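Local coordinates for zinc phosphodiesterase ELAC protein 1 (Homo sapiens, PDB 3ZWF), which is a zinc-dependent phosphodiesterase that processes tRNA 3' ends and, in tRNA repair, removes 2',3'-cyclic phosphates from cleaved tRNAs, at residues 270-281 with 288-299. Numbering follows the deposited sequence.
With PO4 (phosphate ion), chain F.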
ATOM      1  N   LEU A 270      10.785 -24.855   5.791  1.00 31.35           N
ATOM      2  CA  LEU A 270       9.338 -24.739   5.727  1.00 30.45           C
ATOM      3  C   LEU A 270       8.916 -23.464   6.481  1.00 29.32           C
ATOM      4  O   LEU A 270       9.182 -23.349   7.670  1.00 29.37           O
ATOM      5  CB  LEU A 270       8.668 -25.956   6.356  1.00 32.03           C
ATOM      6  CG  LEU A 270       7.153 -25.925   6.559  1.00 34.79           C
ATOM      7  CD1 LEU A 270       6.450 -25.718   5.255  1.00 39.95           C
ATOM      8  CD2 LEU A 270       6.732 -27.269   7.170  1.00 39.74           C
ATOM      9  N   ILE A 271       8.294 -22.534   5.764  1.00 28.48           N
ATOM     10  CA  ILE A 271       7.792 -21.242   6.329  1.00 27.54           C
ATOM     11  C   ILE A 271       6.276 -21.341   6.495  1.00 26.91           C
ATOM     12  O   ILE A 271       5.543 -21.642   5.544  1.00 26.79           O
ATOM     13  CB  ILE A 271       8.144 -20.063   5.468  1.00 27.20           C
ATOM     14  CG1 ILE A 271       9.655 -19.991   5.243  1.00 28.37           C
ATOM     15  CG2 ILE A 271       7.518 -18.725   6.072  1.00 26.35           C
ATOM     16  CD1 ILE A 271      10.038 -18.826   4.359  1.00 29.29           C
ATOM     17  N   HIS A 272       5.838 -21.206   7.737  1.00 26.71           N
ATOM     18  CA  HIS A 272       4.449 -21.429   8.112  1.00 26.39           C
ATOM     19  C   HIS A 272       3.990 -20.292   9.050  1.00 25.81           C
ATOM     20  O   HIS A 272       4.739 -19.828   9.894  1.00 25.91           O
ATOM     21  CB  HIS A 272       4.321 -22.789   8.829  1.00 27.12           C
ATOM     22  CG  HIS A 272       2.936 -23.351   8.859  1.00 27.22           C
ATOM     23  ND1 HIS A 272       1.907 -22.779   9.585  1.00 27.76           N
ATOM     24  CD2 HIS A 272       2.426 -24.485   8.304  1.00 28.42           C
ATOM     25  CE1 HIS A 272       0.809 -23.506   9.407  1.00 28.10           C
ATOM     26  NE2 HIS A 272       1.097 -24.544   8.646  1.00 28.52           N
ATOM     27  N   GLU A 273       2.730 -19.902   8.907  1.00 25.37           N
ATOM     28  CA  GLU A 273       2.182 -18.957   9.894  1.00 25.03           C
ATOM     29  C   GLU A 273       1.940 -19.552  11.290  1.00 25.44           C
ATOM     30  O   GLU A 273       1.731 -20.744  11.488  1.00 25.95           O
ATOM     31  CB  GLU A 273       0.870 -18.359   9.416  1.00 24.61           C
ATOM     32  CG  GLU A 273      -0.284 -19.342   9.343  1.00 24.93           C
ATOM     33  CD  GLU A 273      -1.553 -18.668   9.827  1.00 24.80           C
ATOM     34  OE1 GLU A 273      -1.655 -18.400  11.051  1.00 25.35           O
ATOM     35  OE2 GLU A 273      -2.399 -18.332   8.985  1.00 26.30           O
ATOM     36  N   ALA A 274       2.027 -18.693  12.278  1.00 25.33           N
ATOM     37  CA  ALA A 274       1.545 -19.005  13.626  1.00 25.69           C
ATOM     38  C   ALA A 274       0.975 -17.729  14.228  1.00 25.41           C
ATOM     39  O   ALA A 274       1.612 -17.093  15.060  1.00 25.52           O
ATOM     40  CB  ALA A 274       2.647 -19.564  14.516  1.00 26.22           C
ATOM     41  N   THR A 275      -0.209 -17.377  13.744  1.00 25.18           N
ATOM     42  CA  THR A 275      -0.814 -16.077  14.069  1.00 24.99           C
ATOM     43  C   THR A 275      -1.044 -15.879  15.568  1.00 25.43           C
ATOM     44  O   THR A 275      -0.726 -14.813  16.134  1.00 25.86           O
ATOM     45  CB  THR A 275      -2.114 -15.802  13.262  1.00 24.83           C
ATOM     46  OG1 THR A 275      -1.830 -15.875  11.857  1.00 24.44           O
ATOM     47  CG2 THR A 275      -2.664 -14.429  13.637  1.00 24.80           C
ATOM     48  N   LEU A 276      -1.555 -16.921  16.229  1.00 25.92           N
ATOM     49  CA  LEU A 276      -1.892 -16.835  17.632  1.00 26.46           C
ATOM     50  C   LEU A 276      -1.218 -17.981  18.374  1.00 26.94           C
ATOM     51  O   LEU A 276      -0.808 -18.970  17.772  1.00 26.97           O
ATOM     52  CB  LEU A 276      -3.398 -16.954  17.845  1.00 26.87           C
ATOM     53  CG  LEU A 276      -4.254 -15.848  17.265  1.00 27.13           C
ATOM     54  CD1 LEU A 276      -5.723 -16.108  17.563  1.00 30.00           C
ATOM     55  CD2 LEU A 276      -3.776 -14.552  17.911  1.00 27.36           C
ATOM     56  N   ASP A 277      -1.133 -17.827  19.680  1.00 27.46           N
ATOM     57  CA  ASP A 277      -0.551 -18.861  20.524  1.00 29.45           C
ATOM     58  C   ASP A 277      -1.540 -20.015  20.687  1.00 28.77           C
ATOM     59  O   ASP A 277      -2.736 -19.896  20.379  1.00 28.67           O
ATOM     60  CB  ASP A 277      -0.150 -18.317  21.887  1.00 32.74           C
ATOM     61  CG  ASP A 277      -1.307 -17.692  22.608  1.00 38.78           C
ATOM     62  OD1 ASP A 277      -1.692 -16.567  22.238  1.00 49.54           O
ATOM     63  OD2 ASP A 277      -1.875 -18.353  23.493  1.00 39.40           O
ATOM     64  N   ASP A 278      -1.044 -21.139  21.151  1.00 29.92           N
ATOM     65  CA  ASP A 278      -1.854 -22.379  21.190  1.00 30.59           C
ATOM     66  C   ASP A 278      -3.097 -22.277  22.063  1.00 31.41           C
ATOM     67  O   ASP A 278      -4.092 -22.922  21.789  1.00 33.14           O
ATOM     68  CB  ASP A 278      -1.025 -23.570  21.698  1.00 31.48           C
ATOM     69  CG  ASP A 278       0.051 -23.994  20.728  1.00 31.45           C
ATOM     70  OD1 ASP A 278      -0.119 -23.863  19.525  1.00 32.60           O
ATOM     71  OD2 ASP A 278       1.094 -24.496  21.186  1.00 32.63           O
ATOM     72  N   ALA A 279      -3.024 -21.493  23.130  1.00 32.35           N
ATOM     73  CA  ALA A 279      -4.188 -21.283  24.002  1.00 35.12           C
ATOM     74  C   ALA A 279      -5.369 -20.631  23.244  1.00 35.62           C
ATOM     75  O   ALA A 279      -6.514 -20.730  23.661  1.00 37.98           O
ATOM     76  CB  ALA A 279      -3.794 -20.443  25.196  1.00 41.56           C
ATOM     77  N   GLN A 280      -5.073 -19.964  22.138  1.00 32.80           N
ATOM     78  CA  GLN A 280      -6.128 -19.343  21.278  1.00 33.32           C
ATOM     79  C   GLN A 280      -6.404 -20.108  19.989  1.00 32.20           C
ATOM     80  O   GLN A 280      -6.809 -19.523  18.967  1.00 30.87           O
ATOM     81  CB  GLN A 280      -5.758 -17.908  20.942  1.00 35.06           C
ATOM     82  CG  GLN A 280      -5.445 -17.045  22.168  1.00 38.21           C
ATOM     83  CD  GLN A 280      -5.374 -15.568  21.838  1.00 38.83           C
ATOM     84  OE1 GLN A 280      -4.307 -14.958  21.833  1.00 46.29           O
ATOM     85  NE2 GLN A 280      -6.506 -15.001  21.549  1.00 34.68           N
ATOM     86  N   MET A 281      -6.234 -21.423  20.044  1.00 32.10           N
ATOM     87  CA  MET A 281      -6.395 -22.279  18.871  1.00 33.66           C
ATOM     88  C   MET A 281      -7.797 -22.150  18.277  1.00 34.97           C
ATOM     89  O   MET A 281      -7.934 -22.097  17.062  1.00 33.81           O
ATOM     90  CB  MET A 281      -6.117 -23.736  19.192  1.00 34.84           C
ATOM     91  CG  MET A 281      -5.995 -24.607  17.954  1.00 36.14           C
ATOM     92  SD  MET A 281      -5.465 -26.296  18.311  1.00 43.71           S
ATOM     93  CE  MET A 281      -3.777 -26.038  18.877  1.00 42.53           C
ATOM     94  N   GLY A 288      -9.220 -18.880  10.148  1.00 27.40           N
ATOM     95  CA  GLY A 288      -8.415 -19.565   9.111  1.00 26.93           C
ATOM     96  C   GLY A 288      -6.915 -19.486   9.338  1.00 26.34           C
ATOM     97  O   GLY A 288      -6.106 -19.473   8.386  1.00 25.96           O
ATOM     98  N   HIS A 289      -6.543 -19.462  10.621  1.00 26.40           N
ATOM     99  CA  HIS A 289      -5.161 -19.337  11.036  1.00 25.97           C
ATOM    100  C   HIS A 289      -4.687 -20.595  11.799  1.00 26.55           C
ATOM    101  O   HIS A 289      -5.483 -21.470  12.131  1.00 27.31           O
ATOM    102  CB  HIS A 289      -4.945 -18.066  11.875  1.00 25.64           C
ATOM    103  CG  HIS A 289      -5.007 -16.802  11.065  1.00 25.08           C
ATOM    104  ND1 HIS A 289      -4.294 -16.636   9.901  1.00 24.93           N
ATOM    105  CD2 HIS A 289      -5.682 -15.638  11.260  1.00 27.02           C
ATOM    106  CE1 HIS A 289      -4.542 -15.435   9.397  1.00 25.19           C
ATOM    107  NE2 HIS A 289      -5.404 -14.814  10.190  1.00 25.22           N
ATOM    108  N   SER A 290      -3.393 -20.585  12.072  1.00 26.29           N
ATOM    109  CA  SER A 290      -2.695 -21.658  12.814  1.00 26.85           C
ATOM    110  C   SER A 290      -2.014 -21.129  14.068  1.00 26.79           C
ATOM    111  O   SER A 290      -1.723 -19.926  14.234  1.00 26.28           O
ATOM    112  CB  SER A 290      -1.649 -22.285  11.911  1.00 26.82           C
ATOM    113  OG  SER A 290      -2.252 -22.986  10.852  1.00 27.10           O
ATOM    114  N   THR A 291      -1.739 -22.062  14.956  1.00 27.46           N
ATOM    115  CA  THR A 291      -0.963 -21.783  16.153  1.00 27.58           C
ATOM    116  C   THR A 291       0.368 -22.573  16.062  1.00 27.86           C
ATOM    117  O   THR A 291       0.558 -23.370  15.134  1.00 28.03           O
ATOM    118  CB  THR A 291      -1.731 -22.196  17.406  1.00 28.29           C
ATOM    119  OG1 THR A 291      -1.833 -23.616  17.443  1.00 29.09           O
ATOM    120  CG2 THR A 291      -3.124 -21.548  17.444  1.00 28.27           C
ATOM    121  N   PRO A 292       1.309 -22.333  16.999  1.00 28.01           N
ATOM    122  CA  PRO A 292       2.577 -23.029  16.815  1.00 28.39           C
ATOM    123  C   PRO A 292       2.480 -24.563  16.844  1.00 29.27           C
ATOM    124  O   PRO A 292       3.193 -25.221  16.099  1.00 29.55           O
ATOM    125  CB  PRO A 292       3.406 -22.540  17.993  1.00 28.59           C
ATOM    126  CG  PRO A 292       2.905 -21.132  18.218  1.00 27.95           C
ATOM    127  CD  PRO A 292       1.427 -21.249  18.005  1.00 27.83           C
ATOM    128  N   GLN A 293       1.592 -25.096  17.670  1.00 29.80           N
ATOM    129  CA  GLN A 293       1.431 -26.564  17.710  1.00 30.80           C
ATOM    130  C   GLN A 293       0.897 -27.102  16.382  1.00 30.83           C
ATOM    131  O   GLN A 293       1.266 -28.178  15.943  1.00 31.55           O
ATOM    132  CB  GLN A 293       0.551 -26.995  18.866  1.00 31.97           C
ATOM    133  CG  GLN A 293       0.519 -28.544  19.056  1.00 34.25           C
ATOM    134  CD  GLN A 293       1.889 -29.250  19.158  1.00 36.77           C
ATOM    135  OE1 GLN A 293       2.238 -30.104  18.288  1.00 40.70           O
ATOM    136  NE2 GLN A 293       2.635 -28.955  20.223  1.00 33.59           N
ATOM    137  N   MET A 294       0.047 -26.329  15.711  1.00 30.11           N
ATOM    138  CA  MET A 294      -0.520 -26.795  14.428  1.00 30.18           C
ATOM    139  C   MET A 294       0.563 -26.801  13.357  1.00 29.90           C
ATOM    140  O   MET A 294       0.688 -27.770  12.562  1.00 30.52           O
ATOM    141  CB  MET A 294      -1.696 -25.910  13.975  1.00 29.56           C
ATOM    142  CG  MET A 294      -2.886 -25.975  14.909  1.00 30.06           C
ATOM    143  SD  MET A 294      -4.076 -24.651  14.613  1.00 29.45           S
ATOM    144  CE  MET A 294      -4.470 -24.922  12.858  1.00 29.22           C
ATOM    145  N   ALA A 295       1.389 -25.759  13.378  1.00 29.16           N
ATOM    146  CA  ALA A 295       2.490 -25.637  12.429  1.00 28.99           C
ATOM    147  C   ALA A 295       3.528 -26.756  12.663  1.00 29.98           C
ATOM    148  O   ALA A 295       4.012 -27.376  11.714  1.00 30.55           O
ATOM    149  CB  ALA A 295       3.151 -24.271  12.523  1.00 28.19           C
ATOM    150  N   ALA A 296       3.833 -26.993  13.935  1.00 30.42           N
ATOM    151  CA  ALA A 296       4.836 -27.976  14.356  1.00 31.81           C
ATOM    152  C   ALA A 296       4.413 -29.393  13.944  1.00 34.47           C
ATOM    153  O   ALA A 296       5.218 -30.206  13.504  1.00 33.94           O
ATOM    154  CB  ALA A 296       5.060 -27.900  15.873  1.00 32.07           C
ATOM    155  N   THR A 297       3.121 -29.655  14.083  1.00 35.97           N
ATOM    156  CA  THR A 297       2.560 -30.947  13.746  1.00 35.29           C
ATOM    157  C   THR A 297       2.661 -31.168  12.228  1.00 34.98           C
ATOM    158  O   THR A 297       3.030 -32.275  11.756  1.00 36.27           O
ATOM    159  CB  THR A 297       1.101 -31.030  14.217  1.00 36.24           C
ATOM    160  OG1 THR A 297       1.060 -31.023  15.638  1.00 35.04           O
ATOM    161  CG2 THR A 297       0.430 -32.342  13.724  1.00 41.94           C
ATOM    162  N   PHE A 298       2.357 -30.130  11.452  1.00 33.69           N
ATOM    163  CA  PHE A 298       2.533 -30.214   9.989  1.00 33.20           C
ATOM    164  C   PHE A 298       4.006 -30.401   9.584  1.00 33.76           C
ATOM    165  O   PHE A 298       4.315 -31.211   8.705  1.00 36.22           O
ATOM    166  CB  PHE A 298       1.948 -29.004   9.260  1.00 33.41           C
ATOM    167  CG  PHE A 298       2.116 -29.081   7.781  1.00 32.74           C
ATOM    168  CD1 PHE A 298       1.405 -30.029   7.033  1.00 36.06           C
ATOM    169  CD2 PHE A 298       3.037 -28.278   7.136  1.00 32.49           C
ATOM    170  CE1 PHE A 298       1.561 -30.103   5.658  1.00 38.05           C
ATOM    171  CE2 PHE A 298       3.170 -28.327   5.745  1.00 33.19           C
ATOM    172  CZ  PHE A 298       2.444 -29.245   5.013  1.00 37.92           C
ATOM    173  N   ALA A 299       4.906 -29.660  10.237  1.00 32.97           N
ATOM    174  CA  ALA A 299       6.358 -29.796   9.974  1.00 33.91           C
ATOM    175  C   ALA A 299       6.874 -31.214  10.255  1.00 35.56           C
ATOM    176  O   ALA A 299       7.668 -31.770   9.484  1.00 39.18           O
ATOM    177  CB  ALA A 299       7.154 -28.823  10.802  1.00 32.61           C
TER
HETATM  178  P   PO4 F1365      -5.352 -12.197   8.214  1.00 29.50           P
HETATM  179  O1  PO4 F1365      -5.887 -13.370   7.353  1.00 26.45           O
HETATM  180  O2  PO4 F1365      -5.991 -10.885   7.518  1.00 24.35           O
HETATM  181  O3  PO4 F1365      -3.895 -12.023   8.055  1.00 35.68           O
HETATM  182  O4  PO4 F1365      -5.948 -12.355   9.570  1.00 39.19           O
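The imidazole of His-289 has Thr-275 over one face, where OG1 stands 3.2 Å above the ring plane and CB makes a CH-pi contact, with both nitrogens engaged at the edge. ND1 donates to Glu-273 OE2 at 2.7 Å, 7° out of the ring plane and on the syn lone pair; NE2 donates to phosphate O4 at 2.6 Å. His-272 carries the methyl of Ala-295 on one face (CB to centroid 3.8 Å), with Phe-298 CD2 at its edge and Ser-290 OG, itself hydrogen-bonded to Cys-252 O, beside CE1 in the ring plane. With CG anti to the backbone N (chi1 -160°), the ring swings toward helix 292-299, and ND1 is tied to Glu-273 O, which fixes its rotation.

The other carboxylate oxygen, Glu-273 OE1, accepts three donors: Ser-290 N at 3.0 Å from above the carboxylate plane, Thr-275 OG1, and Thr-275 N on the anti side. Asp-278 OD1 receives Thr-291 OG1 on its anti lone pair (2.7 Å) and Gln-293 N on its syn one (2.8 Å), binding the N-cap residue to the helix's first turn. Earlier in the strand, Leu-270 CD2 packs against Phe-298 and Ala-299, joining strand 270-273 to helix 292-299, whose axes run nearly antiparallel (152°) 8.6 Å apart, in the metallo-beta-lactamase fold.

The polar end borders the dinuclear zinc site: Thr-275 OG1 also bonds the zinc ligand His-311 and Gly-288 O the ligand His-180, consistent with second-shell positioning of both, while Glu-273 OE2 takes Cys-252 N, holding the backbone next to the bridging Asp-251. The in-plane ND1 bond sets the His-289 ring's rotation and aims NE2 at the phosphate, probably from the crystallisation liquor and also held by Arg-181, consistent with a place for an RNA phosphate.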